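Local coordinates for proton-dependent oligopeptide transporter family protein (PDB 6EI3) that probably couples proton movement to the transport of peptides across the membrane, as a POT-family member of the major facilitator superfamily captured here in an auto-inhibited state, at residues Q385-M388 / P393-I396; R318-P323 / A397-P402; L25-I30 / T312-G317. All coordinates share one frame; numbering follows the deposited sequence.

Contact 1 of 3, residues Q385-M388 / P393-I396; sequences QVAM and PMHI. With 78M ((2S)-2,3-dihydroxypropyl(7Z)-pentadec-7-enoate), chain K; 78M ((2S)-2,3-dihydroxypropyl(7Z)-pentadec-7-enoate), chain F.
Ala387 and Met388 lie on the last turns of helix 363-389, and the chain doubles back through a short connection so that Met394 faces them from 393-396, which has no regular helix or strand until Ile396 enters a 3-10 turn. The backbones come nearest at Met388 and Pro393, whose CA atoms are 6.3 Å apart, and the interface buries a modest 132 Å². Both residue contacts run side chain to side chain, and there is no hydrogen bond between the segments.

Met394 carries most of it. Its CB points toward the helix; chi1 (-65°) brings CG beside the backbone N and up to Met388, while the bends at chi2 (-67°) and chi3 (-85°) turn SD and CE along Ala387 toward a bound lipid. Its CG lies 3.8 Å from CG of Met388, the two thioether chains running at a slant. SD of Met394 is 3.9 Å from the methyl CB of Ala387. The same sulphur is 3.7 Å from C20 of the monoacylglycerol 78M of chain F, and Ala387 CB is 3.8 Å from that C20, so protein and lipid head group converge on one corner.

His395 and Ile396 face a second lipid instead. Hydroxyl O21 of 78M in chain K stands 3.8 Å above the centre of the His395 ring, while C3 of the lipid lies at the ring edge. Ile396 CG2 meets C5 of its acyl chain at 3.8 Å. The backbone N of Ala397 donates to ND1 of His395, which fixes how the ring is turned toward that hydroxyl.

This meeting of side chains is apolar, which implies reliance on fit and dispersion, while backbone bonds of Met394 and Ile396 to Arg321 fix the loop itself.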
loop_
_atom_site.group_PDB
_atom_site.type_symbol
_atom_site.label_atom_id
_atom_site.label_comp_id
_atom_site.label_asym_id
_atom_site.label_seq_id
_atom_site.Cartn_x
_atom_site.Cartn_y
_atom_site.Cartn_z
ATOM N N GLN A 385 8.071 24.009 3.376
ATOM C CA GLN A 385 7.294 24.692 2.347
ATOM C C GLN A 385 7.069 26.152 2.699
ATOM O O GLN A 385 7.203 26.977 1.816
ATOM C CB GLN A 385 5.940 23.998 2.104
ATOM C CG GLN A 385 5.227 24.442 0.815
ATOM C CD GLN A 385 6.034 24.158 -0.435
ATOM O OE1 GLN A 385 6.533 23.053 -0.637
ATOM N NE2 GLN A 385 6.217 25.168 -1.282
ATOM N N VAL A 386 6.723 26.464 3.973
ATOM C CA VAL A 386 6.473 27.842 4.449
ATOM C C VAL A 386 7.747 28.700 4.289
ATOM O O VAL A 386 7.635 29.857 3.899
ATOM C CB VAL A 386 5.877 27.881 5.889
ATOM C CG1 VAL A 386 5.868 29.295 6.464
ATOM C CG2 VAL A 386 4.472 27.288 5.920
ATOM N N ALA A 387 8.944 28.116 4.547
ATOM C CA ALA A 387 10.227 28.808 4.364
ATOM C C ALA A 387 10.433 29.087 2.871
ATOM O O ALA A 387 10.769 30.209 2.510
ATOM C CB ALA A 387 11.376 27.974 4.919
ATOM N N MET A 388 10.107 28.112 2.008
ATOM C CA MET A 388 10.202 28.234 0.542
ATOM C C MET A 388 9.231 29.308 0.021
ATOM O O MET A 388 9.637 30.164 -0.766
ATOM C CB MET A 388 9.924 26.880 -0.148
ATOM C CG MET A 388 11.099 25.895 -0.115
ATOM S SD MET A 388 10.601 24.174 -0.481
ATOM C CE MET A 388 10.316 24.276 -2.206
ATOM N N PRO A 393 15.753 30.421 0.287
ATOM C CA PRO A 393 16.313 29.301 -0.494
ATOM C C PRO A 393 16.532 28.076 0.405
ATOM O O PRO A 393 17.158 28.182 1.463
ATOM C CB PRO A 393 17.603 29.878 -1.093
ATOM C CG PRO A 393 17.983 30.992 -0.189
ATOM C CD PRO A 393 16.751 31.492 0.513
ATOM N N MET A 394 15.900 26.951 0.061
ATOM C CA MET A 394 15.997 25.742 0.882
ATOM C C MET A 394 16.696 24.631 0.127
ATOM O O MET A 394 16.252 24.268 -0.954
ATOM C CB MET A 394 14.620 25.301 1.396
ATOM C CG MET A 394 13.979 26.316 2.353
ATOM S SD MET A 394 14.853 26.490 3.930
ATOM C CE MET A 394 14.132 25.136 4.844
ATOM N N HIS A 395 17.805 24.112 0.681
ATOM C CA HIS A 395 18.549 23.028 0.044
ATOM C C HIS A 395 17.717 21.764 0.201
ATOM O O HIS A 395 17.069 21.576 1.236
ATOM C CB HIS A 395 19.932 22.857 0.698
ATOM C CG HIS A 395 20.877 21.994 -0.086
ATOM N ND1 HIS A 395 20.799 20.610 -0.039
ATOM C CD2 HIS A 395 21.898 22.347 -0.905
ATOM C CE1 HIS A 395 21.754 20.167 -0.846
ATOM N NE2 HIS A 395 22.449 21.174 -1.380
ATOM N N ILE A 396 17.715 20.904 -0.822
ATOM C CA ILE A 396 16.939 19.652 -0.800
ATOM C C ILE A 396 17.324 18.723 0.390
ATOM O O ILE A 396 16.492 17.932 0.811
ATOM C CB ILE A 396 16.994 18.928 -2.166
ATOM C CG1 ILE A 396 15.859 17.864 -2.265
ATOM C CG2 ILE A 396 18.411 18.352 -2.462
ATOM C CD1 ILE A 396 15.502 17.451 -3.663
HETATM O O21 78M K . 23.856 21.439 2.406
HETATM C C20 78M K . 25.126 20.930 2.029
HETATM C C18 78M K . 24.992 19.560 1.408
HETATM O O19 78M K . 24.388 18.652 2.338
HETATM C C17 78M K . 26.312 19.008 0.917
HETATM O O2 78M K . 25.917 17.886 0.091
HETATM C C1 78M K . 26.259 17.882 -1.206
HETATM O O1 78M K . 27.057 18.635 -1.700
HETATM C C2 78M K . 25.484 16.848 -1.964
HETATM C C3 78M K . 24.078 17.326 -2.278
HETATM C C4 78M K . 23.170 16.220 -2.780
HETATM C C5 78M K . 21.697 16.448 -2.459
HETATM C C6 78M K . 21.318 16.233 -0.987
HETATM C C7 78M K . 21.416 14.793 -0.610
HETATM C C8 78M K . 20.870 14.197 0.426
HETATM C C9 78M K . 20.993 12.741 0.743
HETATM C C10 78M K . 19.963 11.899 -0.024
HETATM C C11 78M K . 20.433 11.305 -1.351
HETATM C C12 78M K . 21.225 10.008 -1.243
HETATM C C13 78M K . 20.436 8.827 -0.694
HETATM C C15 78M K . 20.481 6.475 0.189
HETATM C C14 78M K . 21.291 7.622 -0.352
HETATM O O21 78M F . 15.676 28.985 6.734
HETATM C C20 78M F . 14.457 28.367 7.124
HETATM C C18 78M F . 14.584 27.762 8.502
HETATM O O19 78M F . 15.571 26.728 8.507
HETATM C C17 78M F . 13.265 27.277 9.066
HETATM O O2 78M F . 12.904 26.002 8.478
HETATM C C1 78M F . 13.086 24.899 9.215
HETATM O O1 78M F . 13.791 24.853 10.192
HETATM C C2 78M F . 12.290 23.743 8.680
HETATM C C3 78M F . 12.519 22.435 9.434
HETATM C C4 78M F . 11.256 21.859 10.050
HETATM C C5 78M F . 11.062 22.147 11.530
HETATM C C6 78M F . 9.700 21.696 12.062
HETATM C C7 78M F . 9.785 20.646 13.123
HETATM C C8 78M F . 9.807 19.337 12.936
HETATM C C9 78M F . 9.892 18.280 13.997
HETATM C C10 78M F . 11.226 18.266 14.755
HETATM C C11 78M F . 11.162 17.604 16.125
HETATM C C12 78M F . 11.332 16.093 16.119
HETATM C C13 78M F . 10.961 15.431 17.433
HETATM C C15 78M F . 10.829 13.309 18.789
HETATM C C14 78M F . 11.231 13.938 17.475
#

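Contact 2 of 3, residues R318-P323 / A397-P402; sequences REMRMP and AWQILP. With 78M ((2S)-2,3-dihydroxypropyl(7Z)-pentadec-7-enoate), chain E; 78M ((2S)-2,3-dihydroxypropyl(7Z)-pentadec-7-enoate), chain F; 78M ((2S)-2,3-dihydroxypropyl(7Z)-pentadec-7-enoate), chain K.
Trp398, which Met320 touches at its CB, has its indole held between two lipid molecules. Glycerol carbon C17 of 78M in chain E lies 3.3 Å above one face of the ring, offset toward the rim, and the ester end of 78M in chain F covers the opposite face, with its hydroxyl O19 3.4 Å from Trp398 CZ2. The ester carbonyl oxygen O1 of the chain E lipid lies against the Ala397-Trp398 backbone, 3.2 Å from Trp398 N.

Protein reaches this residue from the loop 318-323. With chi1 at -62° the Met320 chain sets off beside its own backbone N, and the bend at chi3 (85°) turns its methyl so that CE comes 3.9 Å from CB of Trp398, the two side chains crossing at about a right angle. The sulphur behind it rests on Gln399: SD is 3.7 Å from CG and 3.9 Å from NE2.

That amide nitrogen is occupied elsewhere, bonded to Trp313 O and Gln316 OE1 of helix 312-317, so the flat amide has its rotation fixed and offers Met320 a settled surface. On the loop side Pro323 CD packs 3.8 Å from C3 of 78M in chain K.

The contact joins the loop to the 3-10 turn leading into helix 400-424, and implies divided roles: helix 312-317 fixes the polar amide, while the thioether fills in against the aliphatic part of Gln399 and Trp398 CB.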
loop_
_atom_site.group_PDB
_atom_site.type_symbol
_atom_site.label_atom_id
_atom_site.label_comp_id
_atom_site.label_asym_id
_atom_site.label_seq_id
_atom_site.Cartn_x
_atom_site.Cartn_y
_atom_site.Cartn_z
ATOM N N ARG A 318 11.722 19.403 -6.281
ATOM C CA ARG A 318 12.042 20.041 -7.568
ATOM C C ARG A 318 12.306 21.539 -7.445
ATOM O O ARG A 318 13.059 22.075 -8.243
ATOM C CB ARG A 318 10.900 19.811 -8.572
ATOM C CG ARG A 318 10.810 18.367 -9.095
ATOM C CD ARG A 318 9.760 18.263 -10.197
ATOM N NE ARG A 318 10.175 18.956 -11.425
ATOM C CZ ARG A 318 9.582 20.039 -11.921
ATOM N NH1 ARG A 318 8.516 20.557 -11.321
ATOM N NH2 ARG A 318 10.029 20.592 -13.035
ATOM N N GLU A 319 11.676 22.213 -6.466
ATOM C CA GLU A 319 11.838 23.651 -6.246
ATOM C C GLU A 319 12.929 23.973 -5.214
ATOM O O GLU A 319 13.137 25.131 -4.893
ATOM C CB GLU A 319 10.494 24.293 -5.842
ATOM C CG GLU A 319 9.347 24.023 -6.810
ATOM C CD GLU A 319 9.531 24.463 -8.252
ATOM O OE1 GLU A 319 9.995 25.605 -8.478
ATOM O OE2 GLU A 319 9.188 23.668 -9.158
ATOM N N MET A 320 13.604 22.956 -4.683
ATOM C CA MET A 320 14.642 23.155 -3.670
ATOM C C MET A 320 16.046 23.248 -4.294
ATOM O O MET A 320 16.218 22.821 -5.427
ATOM C CB MET A 320 14.551 22.035 -2.623
ATOM C CG MET A 320 13.217 22.046 -1.895
ATOM S SD MET A 320 13.030 20.691 -0.731
ATOM C CE MET A 320 13.849 21.426 0.736
ATOM N N ARG A 321 17.033 23.825 -3.580
ATOM C CA ARG A 321 18.404 23.937 -4.115
ATOM C C ARG A 321 19.099 22.580 -4.098
ATOM O O ARG A 321 18.948 21.807 -3.156
ATOM C CB ARG A 321 19.261 24.927 -3.309
ATOM C CG ARG A 321 18.761 26.362 -3.247
ATOM C CD ARG A 321 19.864 27.291 -2.742
ATOM N NE ARG A 321 20.268 27.023 -1.353
ATOM C CZ ARG A 321 21.407 26.433 -0.993
ATOM N NH1 ARG A 321 22.276 26.026 -1.914
ATOM N NH2 ARG A 321 21.684 26.240 0.290
ATOM N N MET A 322 19.880 22.300 -5.132
ATOM C CA MET A 322 20.609 21.037 -5.266
ATOM C C MET A 322 21.724 21.193 -6.304
ATOM O O MET A 322 21.615 22.082 -7.153
ATOM C CB MET A 322 19.639 19.898 -5.681
ATOM C CG MET A 322 19.126 19.998 -7.116
ATOM S SD MET A 322 17.818 18.800 -7.433
ATOM C CE MET A 322 16.492 19.576 -6.603
ATOM N N PRO A 323 22.772 20.334 -6.305
ATOM C CA PRO A 323 23.796 20.449 -7.366
ATOM C C PRO A 323 23.246 19.965 -8.704
ATOM O O PRO A 323 22.296 19.161 -8.732
ATOM C CB PRO A 323 24.939 19.568 -6.870
ATOM C CG PRO A 323 24.341 18.644 -5.889
ATOM C CD PRO A 323 23.071 19.227 -5.370
ATOM N N ALA A 397 18.553 18.854 0.949
ATOM C CA ALA A 397 18.997 18.067 2.114
ATOM C C ALA A 397 18.063 18.272 3.310
ATOM O O ALA A 397 18.008 17.415 4.185
ATOM C CB ALA A 397 20.435 18.430 2.491
ATOM N N TRP A 398 17.290 19.377 3.337
ATOM C CA TRP A 398 16.283 19.602 4.393
ATOM C C TRP A 398 15.226 18.492 4.397
ATOM O O TRP A 398 14.649 18.222 5.451
ATOM C CB TRP A 398 15.587 20.957 4.224
ATOM C CG TRP A 398 16.266 22.078 4.945
ATOM C CD1 TRP A 398 16.979 23.095 4.389
ATOM C CD2 TRP A 398 16.328 22.267 6.363
ATOM N NE1 TRP A 398 17.430 23.946 5.371
ATOM C CE2 TRP A 398 17.058 23.455 6.595
ATOM C CE3 TRP A 398 15.862 21.531 7.470
ATOM C CZ2 TRP A 398 17.321 23.937 7.887
ATOM C CZ3 TRP A 398 16.094 22.027 8.746
ATOM C CH2 TRP A 398 16.816 23.217 8.944
ATOM N N GLN A 399 14.983 17.824 3.237
ATOM C CA GLN A 399 14.001 16.704 3.189
ATOM C C GLN A 399 14.452 15.449 3.979
ATOM O O GLN A 399 13.616 14.579 4.222
ATOM C CB GLN A 399 13.619 16.305 1.758
ATOM C CG GLN A 399 12.882 17.370 0.960
ATOM C CD GLN A 399 12.243 16.793 -0.281
ATOM O OE1 GLN A 399 12.813 15.930 -0.976
ATOM N NE2 GLN A 399 11.069 17.319 -0.628
ATOM N N ILE A 400 15.752 15.362 4.391
ATOM C CA ILE A 400 16.280 14.263 5.239
ATOM C C ILE A 400 15.453 14.224 6.553
ATOM O O ILE A 400 15.110 13.136 7.009
ATOM C CB ILE A 400 17.810 14.440 5.566
ATOM C CG1 ILE A 400 18.702 14.245 4.309
ATOM C CG2 ILE A 400 18.267 13.480 6.707
ATOM C CD1 ILE A 400 20.206 14.736 4.468
ATOM N N LEU A 401 15.163 15.411 7.157
ATOM C CA LEU A 401 14.370 15.524 8.397
ATOM C C LEU A 401 12.993 14.837 8.252
ATOM O O LEU A 401 12.789 13.843 8.943
ATOM C CB LEU A 401 14.259 16.972 8.900
ATOM C CG LEU A 401 13.377 17.232 10.136
ATOM C CD1 LEU A 401 13.930 16.535 11.392
ATOM C CD2 LEU A 401 13.255 18.727 10.391
ATOM N N PRO A 402 12.087 15.225 7.320
ATOM C CA PRO A 402 10.829 14.459 7.195
ATOM C C PRO A 402 11.024 13.020 6.709
ATOM O O PRO A 402 10.222 12.186 7.086
ATOM C CB PRO A 402 9.977 15.302 6.238
ATOM C CG PRO A 402 10.955 16.152 5.472
ATOM C CD PRO A 402 12.077 16.420 6.437
HETATM O O21 78M E . 22.755 24.032 3.403
HETATM C C20 78M E . 21.617 23.930 4.252
HETATM C C18 78M E . 21.653 22.664 5.076
HETATM O O19 78M E . 21.819 21.533 4.218
HETATM C C17 78M E . 20.399 22.478 5.894
HETATM O O2 78M E . 20.580 21.379 6.821
HETATM C C1 78M E . 20.042 20.191 6.513
HETATM O O1 78M E . 19.710 19.875 5.405
HETATM C C2 78M E . 19.891 19.321 7.729
HETATM C C3 78M E . 18.566 18.564 7.755
HETATM C C4 78M E . 18.225 17.934 9.098
HETATM C C5 78M E . 18.812 16.548 9.341
HETATM C C6 78M E . 18.130 15.784 10.475
HETATM C C7 78M E . 18.838 14.524 10.856
HETATM C C8 78M E . 18.314 13.314 10.910
HETATM C C9 78M E . 19.025 12.050 11.307
HETATM C C10 78M E . 19.664 11.279 10.138
HETATM C C11 78M E . 21.027 11.797 9.671
HETATM C C12 78M E . 22.232 11.257 10.435
HETATM C C13 78M E . 23.570 11.581 9.782
HETATM C C15 78M E . 26.073 11.183 9.703
HETATM C C14 78M E . 24.775 10.931 10.446
HETATM O O21 78M F . 15.676 28.985 6.734
HETATM C C20 78M F . 14.457 28.367 7.124
HETATM C C18 78M F . 14.584 27.762 8.502
HETATM O O19 78M F . 15.571 26.728 8.507
HETATM C C17 78M F . 13.265 27.277 9.066
HETATM O O2 78M F . 12.904 26.002 8.478
HETATM C C1 78M F . 13.086 24.899 9.215
HETATM O O1 78M F . 13.791 24.853 10.192
HETATM C C2 78M F . 12.290 23.743 8.680
HETATM C C3 78M F . 12.519 22.435 9.434
HETATM C C4 78M F . 11.256 21.859 10.050
HETATM C C5 78M F . 11.062 22.147 11.530
HETATM C C6 78M F . 9.700 21.696 12.062
HETATM C C7 78M F . 9.785 20.646 13.123
HETATM C C8 78M F . 9.807 19.337 12.936
HETATM C C9 78M F . 9.892 18.280 13.997
HETATM C C10 78M F . 11.226 18.266 14.755
HETATM C C11 78M F . 11.162 17.604 16.125
HETATM C C12 78M F . 11.332 16.093 16.119
HETATM C C13 78M F . 10.961 15.431 17.433
HETATM C C15 78M F . 10.829 13.309 18.789
HETATM C C14 78M F . 11.231 13.938 17.475
HETATM O O21 78M K . 23.856 21.439 2.406
HETATM C C20 78M K . 25.126 20.930 2.029
HETATM C C18 78M K . 24.992 19.560 1.408
HETATM O O19 78M K . 24.388 18.652 2.338
HETATM C C17 78M K . 26.312 19.008 0.917
HETATM O O2 78M K . 25.917 17.886 0.091
HETATM C C1 78M K . 26.259 17.882 -1.206
HETATM O O1 78M K . 27.057 18.635 -1.700
HETATM C C2 78M K . 25.484 16.848 -1.964
HETATM C C3 78M K . 24.078 17.326 -2.278
HETATM C C4 78M K . 23.170 16.220 -2.780
HETATM C C5 78M K . 21.697 16.448 -2.459
HETATM C C6 78M K . 21.318 16.233 -0.987
HETATM C C7 78M K . 21.416 14.793 -0.610
HETATM C C8 78M K . 20.870 14.197 0.426
HETATM C C9 78M K . 20.993 12.741 0.743
HETATM C C10 78M K . 19.963 11.899 -0.024
HETATM C C11 78M K . 20.433 11.305 -1.351
HETATM C C12 78M K . 21.225 10.008 -1.243
HETATM C C13 78M K . 20.436 8.827 -0.694
HETATM C C15 78M K . 20.481 6.475 0.189
HETATM C C14 78M K . 21.291 7.622 -0.352
#

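Contact 3 of 3, residues L25-I30 / T312-G317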
loop_
_atom_site.group_PDB
_atom_site.type_symbol
_atom_site.label_atom_id
_atom_site.label_comp_id
_atom_site.label_asym_id
_atom_site.label_seq_id
_atom_site.Cartn_x
_atom_site.Cartn_y
_atom_site.Cartn_z
ATOM N N LEU A 25 7.749 8.538 -11.867
ATOM C CA LEU A 25 6.489 8.844 -12.548
ATOM C C LEU A 25 6.048 10.323 -12.450
ATOM O O LEU A 25 5.751 10.929 -13.479
ATOM C CB LEU A 25 5.349 7.889 -12.097
ATOM C CG LEU A 25 3.987 8.028 -12.854
ATOM C CD1 LEU A 25 4.176 7.862 -14.385
ATOM C CD2 LEU A 25 2.981 6.965 -12.370
ATOM N N VAL A 26 5.987 10.890 -11.236
ATOM C CA VAL A 26 5.572 12.281 -11.033
ATOM C C VAL A 26 6.576 13.283 -11.663
ATOM O O VAL A 26 6.149 14.213 -12.350
ATOM C CB VAL A 26 5.266 12.556 -9.541
ATOM C CG1 VAL A 26 5.057 14.043 -9.278
ATOM C CG2 VAL A 26 4.009 11.805 -9.129
ATOM N N GLN A 27 7.901 13.078 -11.456
ATOM C CA GLN A 27 8.905 13.967 -12.036
ATOM C C GLN A 27 8.840 13.911 -13.564
ATOM O O GLN A 27 8.967 14.944 -14.215
ATOM C CB GLN A 27 10.313 13.632 -11.523
ATOM C CG GLN A 27 11.369 14.661 -11.995
ATOM C CD GLN A 27 12.395 15.031 -10.953
ATOM O OE1 GLN A 27 12.640 14.303 -9.987
ATOM N NE2 GLN A 27 13.033 16.179 -11.137
ATOM N N PHE A 28 8.601 12.720 -14.143
ATOM C CA PHE A 28 8.430 12.638 -15.589
ATOM C C PHE A 28 7.130 13.386 -15.974
ATOM O O PHE A 28 7.136 14.178 -16.914
ATOM C CB PHE A 28 8.330 11.159 -16.078
ATOM C CG PHE A 28 7.671 11.059 -17.441
ATOM C CD1 PHE A 28 8.316 11.534 -18.581
ATOM C CD2 PHE A 28 6.383 10.548 -17.575
ATOM C CE1 PHE A 28 7.681 11.502 -19.830
ATOM C CE2 PHE A 28 5.753 10.510 -18.823
ATOM C CZ PHE A 28 6.411 10.968 -19.942
ATOM N N LEU A 29 6.003 13.092 -15.277
ATOM C CA LEU A 29 4.707 13.683 -15.661
ATOM C C LEU A 29 4.642 15.207 -15.636
ATOM O O LEU A 29 4.072 15.801 -16.544
ATOM C CB LEU A 29 3.550 13.107 -14.816
ATOM C CG LEU A 29 3.105 11.658 -15.150
ATOM C CD1 LEU A 29 2.168 11.138 -14.083
ATOM C CD2 LEU A 29 2.452 11.567 -16.546
ATOM N N ILE A 30 5.204 15.838 -14.606
ATOM C CA ILE A 30 5.078 17.284 -14.380
ATOM C C ILE A 30 5.672 18.143 -15.518
ATOM O O ILE A 30 5.167 19.232 -15.731
ATOM C CB ILE A 30 5.592 17.676 -12.968
ATOM C CG1 ILE A 30 4.936 18.985 -12.466
ATOM C CG2 ILE A 30 7.125 17.700 -12.843
ATOM C CD1 ILE A 30 3.439 18.868 -12.165
ATOM N N THR A 312 3.784 14.419 -3.817
ATOM C CA THR A 312 3.875 15.698 -3.131
ATOM C C THR A 312 5.337 16.058 -2.734
ATOM O O THR A 312 5.753 17.194 -2.942
ATOM C CB THR A 312 2.951 15.672 -1.905
ATOM O OG1 THR A 312 1.601 15.389 -2.319
ATOM C CG2 THR A 312 3.004 16.966 -1.115
ATOM N N TRP A 313 6.097 15.110 -2.152
ATOM C CA TRP A 313 7.474 15.436 -1.737
ATOM C C TRP A 313 8.406 15.637 -2.922
ATOM O O TRP A 313 9.308 16.473 -2.856
ATOM C CB TRP A 313 8.044 14.386 -0.797
ATOM C CG TRP A 313 7.384 14.316 0.557
ATOM C CD1 TRP A 313 6.158 14.798 0.914
ATOM C CD2 TRP A 313 7.908 13.649 1.712
ATOM N NE1 TRP A 313 5.912 14.524 2.243
ATOM C CE2 TRP A 313 6.962 13.798 2.751
ATOM C CE3 TRP A 313 9.117 12.991 1.987
ATOM C CZ2 TRP A 313 7.175 13.287 4.037
ATOM C CZ3 TRP A 313 9.341 12.495 3.265
ATOM C CH2 TRP A 313 8.386 12.662 4.281
ATOM N N VAL A 314 8.200 14.876 -3.998
ATOM C CA VAL A 314 9.015 15.042 -5.219
ATOM C C VAL A 314 8.783 16.432 -5.797
ATOM O O VAL A 314 9.750 17.126 -6.140
ATOM C CB VAL A 314 8.790 13.917 -6.273
ATOM C CG1 VAL A 314 9.426 14.281 -7.610
ATOM C CG2 VAL A 314 9.328 12.577 -5.773
ATOM N N LEU A 315 7.501 16.847 -5.878
ATOM C CA LEU A 315 7.098 18.153 -6.405
ATOM C C LEU A 315 7.697 19.277 -5.575
ATOM O O LEU A 315 8.054 20.307 -6.124
ATOM C CB LEU A 315 5.568 18.266 -6.466
ATOM C CG LEU A 315 4.892 17.347 -7.488
ATOM C CD1 LEU A 315 3.384 17.266 -7.262
ATOM C CD2 LEU A 315 5.272 17.727 -8.957
ATOM N N GLN A 316 7.807 19.082 -4.255
ATOM C CA GLN A 316 8.461 20.041 -3.367
ATOM C C GLN A 316 9.963 20.046 -3.681
ATOM O O GLN A 316 10.534 21.108 -3.891
ATOM C CB GLN A 316 8.246 19.685 -1.878
ATOM C CG GLN A 316 8.942 20.680 -0.947
ATOM C CD GLN A 316 8.814 20.339 0.510
ATOM O OE1 GLN A 316 9.398 19.379 0.997
ATOM N NE2 GLN A 316 8.122 21.176 1.249
ATOM N N GLY A 317 10.572 18.860 -3.710
ATOM C CA GLY A 317 12.000 18.678 -3.969
ATOM C C GLY A 317 12.519 19.404 -5.199
ATOM O O GLY A 317 13.602 19.990 -5.170
#
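In Val26 a chi1 of 171° sets CG1 opposite the backbone N, and in Leu315 a chi1 of -68° swings the isobutyl group beside its own N; together these turns bring Val26 CG1 within 3.7 Å of Leu315 CD2. The CA-CB bond of Leu315 does not aim at helix 25-30, yet its end reaches it. CD2 also meets Ile30 CG1 at 3.7 Å and Ile30 CD1 at 3.9 Å, so one methyl lodges between residues i and i+4, one helical turn apart. The Val26 and Leu315 side chains cross near a right angle.

The two short helices run with their axes 9.4 Å apart at closest, at a signed crossing of -55°, and their CA atoms come nearest at Gln27 and Val314, 6.9 Å apart. In a major facilitator superfamily transporter, two bundles of transmembrane helices face each other; with 281 residues between the segments, this contact probably bridges the N-terminal and C-terminal halves of the chain.

At the other side of the interface Val314 CG1 lies 4.0 Å from OE1 of Gln27 and 4.1 Å from its CB. That oxygen is not left to the valine, being bonded to Ser329 OG, and the bend of Gln27 at chi2 carries it there. Val26 also packs on Leu51 and Ile30 on Asp44, both of helix 40-60, while Ile30 O is bonded to Arg43 NH2.

From the N terminus, contact 3 opens at 25-30 and closes the longest loop at 312-317, tying helix 25-30 to helix 312-317. The chain runs straight on into 318-323, where contact 2 opens; it closes at 397-402, bringing the loop after helix 312-317 to the 3-10 turn leading into helix 400-424. Contact 1, joining the end of helix 363-389 to the loop at 393-396, is nested inside contact 2, whereas contact 3 precedes both in series. Contacts 1 and 2 are bridged by probable backbone bonds from Arg321 to Met394 and Ile396, and both border the chain F and chain K lipids. Gln316 of contact 3 reaches Gln385 and Gln399, linking it to both.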